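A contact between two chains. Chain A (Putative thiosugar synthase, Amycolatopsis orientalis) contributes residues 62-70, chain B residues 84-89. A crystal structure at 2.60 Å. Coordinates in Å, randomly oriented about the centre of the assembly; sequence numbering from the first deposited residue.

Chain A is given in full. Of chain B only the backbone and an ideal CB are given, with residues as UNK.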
# COMPACT_ATOMS: atom_id res chain seq x y z
N SER A 62 10.38 -5.97 30.31
CA SER A 62 9.30 -6.10 31.28
C SER A 62 7.98 -6.28 30.54
O SER A 62 6.97 -5.66 30.90
CB SER A 62 9.25 -4.87 32.19
OG SER A 62 10.55 -4.52 32.66
N SER A 63 7.98 -7.14 29.53
CA SER A 63 6.82 -7.33 28.67
C SER A 63 5.66 -7.92 29.45
O SER A 63 5.85 -8.64 30.42
CB SER A 63 7.17 -8.21 27.46
OG SER A 63 7.19 -9.59 27.78
N LEU A 64 4.44 -7.61 29.02
CA LEU A 64 3.23 -7.89 29.80
C LEU A 64 3.01 -9.37 30.14
O LEU A 64 3.35 -10.25 29.37
CB LEU A 64 2.01 -7.34 29.05
CG LEU A 64 2.00 -5.81 28.90
CD1 LEU A 64 1.08 -5.36 27.78
CD2 LEU A 64 1.64 -5.13 30.21
N LEU A 65 2.44 -9.62 31.31
CA LEU A 65 2.13 -10.98 31.76
C LEU A 65 0.90 -11.53 31.05
O LEU A 65 -0.10 -10.83 30.93
CB LEU A 65 1.83 -10.97 33.26
CG LEU A 65 2.99 -10.60 34.17
CD1 LEU A 65 2.52 -9.98 35.48
CD2 LEU A 65 3.81 -11.85 34.41
N LEU A 66 0.96 -12.80 30.63
CA LEU A 66 -0.23 -13.47 30.09
C LEU A 66 -1.40 -13.48 31.06
O LEU A 66 -2.55 -13.47 30.63
CB LEU A 66 0.08 -14.90 29.65
CG LEU A 66 0.34 -15.00 28.15
CD1 LEU A 66 1.54 -14.15 27.78
CD2 LEU A 66 0.56 -16.43 27.74
N MET A 67 -1.12 -13.53 32.36
CA MET A 67 -2.16 -13.37 33.38
C MET A 67 -3.01 -12.15 33.11
O MET A 67 -4.23 -12.24 33.04
CB MET A 67 -1.53 -13.19 34.75
CG MET A 67 -0.97 -14.45 35.36
SD MET A 67 -0.58 -14.12 37.08
CE MET A 67 0.89 -13.12 36.91
N ASP A 68 -2.34 -11.01 32.94
CA ASP A 68 -3.00 -9.72 32.75
C ASP A 68 -3.61 -9.55 31.36
O ASP A 68 -4.60 -8.83 31.21
CB ASP A 68 -2.02 -8.58 33.03
CG ASP A 68 -1.42 -8.66 34.43
OD1 ASP A 68 -2.14 -9.06 35.36
OD2 ASP A 68 -0.24 -8.33 34.60
N LEU A 69 -3.03 -10.20 30.37
CA LEU A 69 -3.56 -10.15 29.01
C LEU A 69 -4.79 -11.05 28.87
O LEU A 69 -5.77 -10.66 28.27
CB LEU A 69 -2.48 -10.55 28.00
CG LEU A 69 -1.35 -9.53 27.83
CD1 LEU A 69 -0.08 -10.17 27.30
CD2 LEU A 69 -1.77 -8.42 26.89
N ALA A 70 -4.75 -12.24 29.44
CA ALA A 70 -5.86 -13.19 29.35
C ALA A 70 -7.18 -12.62 29.84
O ALA A 70 -8.23 -12.97 29.32
CB ALA A 70 -5.54 -14.46 30.11
N UNK B 84 9.38 -17.68 36.70
CA UNK B 84 9.51 -17.36 35.28
C UNK B 84 8.12 -17.33 34.63
O UNK B 84 7.61 -18.36 34.19
CB UNK B 84 10.41 -18.37 34.58
N UNK B 85 7.50 -16.14 34.59
CA UNK B 85 6.15 -16.03 34.05
C UNK B 85 6.11 -16.03 32.52
O UNK B 85 7.05 -15.61 31.85
CB UNK B 85 5.49 -14.75 34.58
N UNK B 86 5.00 -16.53 31.99
CA UNK B 86 4.68 -16.45 30.58
C UNK B 86 4.47 -14.99 30.23
O UNK B 86 3.74 -14.30 30.92
CB UNK B 86 3.45 -17.29 30.24
N UNK B 87 5.10 -14.52 29.16
CA UNK B 87 4.98 -13.12 28.78
C UNK B 87 4.74 -12.88 27.28
O UNK B 87 4.92 -13.77 26.45
CB UNK B 87 6.25 -12.38 29.21
N UNK B 88 4.31 -11.66 26.99
CA UNK B 88 4.11 -11.20 25.64
C UNK B 88 5.43 -11.28 24.89
O UNK B 88 6.46 -10.82 25.38
CB UNK B 88 3.55 -9.78 25.62
N UNK B 89 5.39 -11.86 23.69
CA UNK B 89 6.59 -12.04 22.89
C UNK B 89 6.64 -11.10 21.71
O UNK B 89 5.61 -10.60 21.26
CB UNK B 89 6.68 -13.49 22.40

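Position 84 lies beyond the reach of this stretch of chain A: its ideal CB has nothing of the other stretch within 5.5 Å. The extended backbone, phi/psi -136/92, would accept many residues, and chain A offers no ground for choosing among them. The deposited residue is B:Leu84.

At position 85 the CA-to-CB bond points toward chain A, and what it meets is apolar: the ideal CB stands 3.4 Å from A:Leu65 CD2, a tight approach. Small or compact apolar side chains suit such a place. Phi of -78° also permits proline, and chain A asks no hydrogen bond of the amide here. The residue is B:Pro85, whose CB packs 3.4 Å from A:Leu65 CD2.

Position 86 makes its polar contact through the backbone. Its carbonyl O accepts from A:Leu66 N, 3.2 Å away and nearly linear at 176°, which occupies an amide in the first turn of the helix, where no preceding turn supplies an acceptor. A water bridges the same O (3.2 Å) to A:Met67 N (3.3 Å), the latter bond weak. CA-to-CB points sideways, with A:Leu66 CD2 3.9 Å from the ideal CB, so a small or modest apolar side chain would serve. It is B:Ala86, its methyl CB resting 3.9 Å from A:Leu66 CD2.

Position 87 pairs with A:Leu65 in a single beta bridge, and its phi/psi of -135/164 is the extended conformation that beta-branched residues favour. The ideal CB, pointing sideways, is already 3.3 Å from A:Ser63 OG and 3.6 Å from A:Leu64 O. Valine, isoleucine or threonine would all be reasonable. The residue is B:Val87, chi1 in m; its CB lies 3.2 Å from A:Ser63 OG, while its CA makes a CA-H...O contact of 3.4 Å with A:Leu64 O.

Position 88 has more of its surface covered by the chain A stretch than any other position of chain B. Its N donates to A:Leu64 O (2.9 Å, 163°), and its O accepts from A:Ser63 OG (2.8 Å), so the backbone is held at both ends. CA-to-CB points toward chain A, where the ideal CB finds A:Leu64 O at 3.8 Å, A:Leu69 CD1 at 4.0 Å and A:Ser63 OG at 4.2 Å. A small side chain, alanine or perhaps serine, fits comfortably. B:Ala88 is deposited; its CB touches A:Leu69 CD1 at 4.1 Å and A:Leu64 CB at 4.5 Å.

At position 89 the ideal CB points away and has nothing of the chain A stretch within 5.5 Å. Phi/psi of -107/157 is open to most residues, so glycine is not demanded; B:Gly89 is what occurs.

Chain B 84-89: LPAVAG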
# COMPACT_ATOMS: atom_id res chain seq x y z
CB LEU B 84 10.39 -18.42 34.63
CG LEU B 84 10.85 -18.18 33.20
CD1 LEU B 84 11.93 -17.11 33.15
CD2 LEU B 84 11.37 -19.49 32.62
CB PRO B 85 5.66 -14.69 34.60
CG PRO B 85 6.88 -13.89 34.80
CD PRO B 85 8.01 -14.83 35.07
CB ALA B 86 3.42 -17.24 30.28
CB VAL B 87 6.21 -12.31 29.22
CG1 VAL B 87 6.38 -12.40 30.73
CG2 VAL B 87 7.46 -12.77 28.51
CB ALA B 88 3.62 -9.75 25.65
O HOH W 1 1.86 -14.54 33.45
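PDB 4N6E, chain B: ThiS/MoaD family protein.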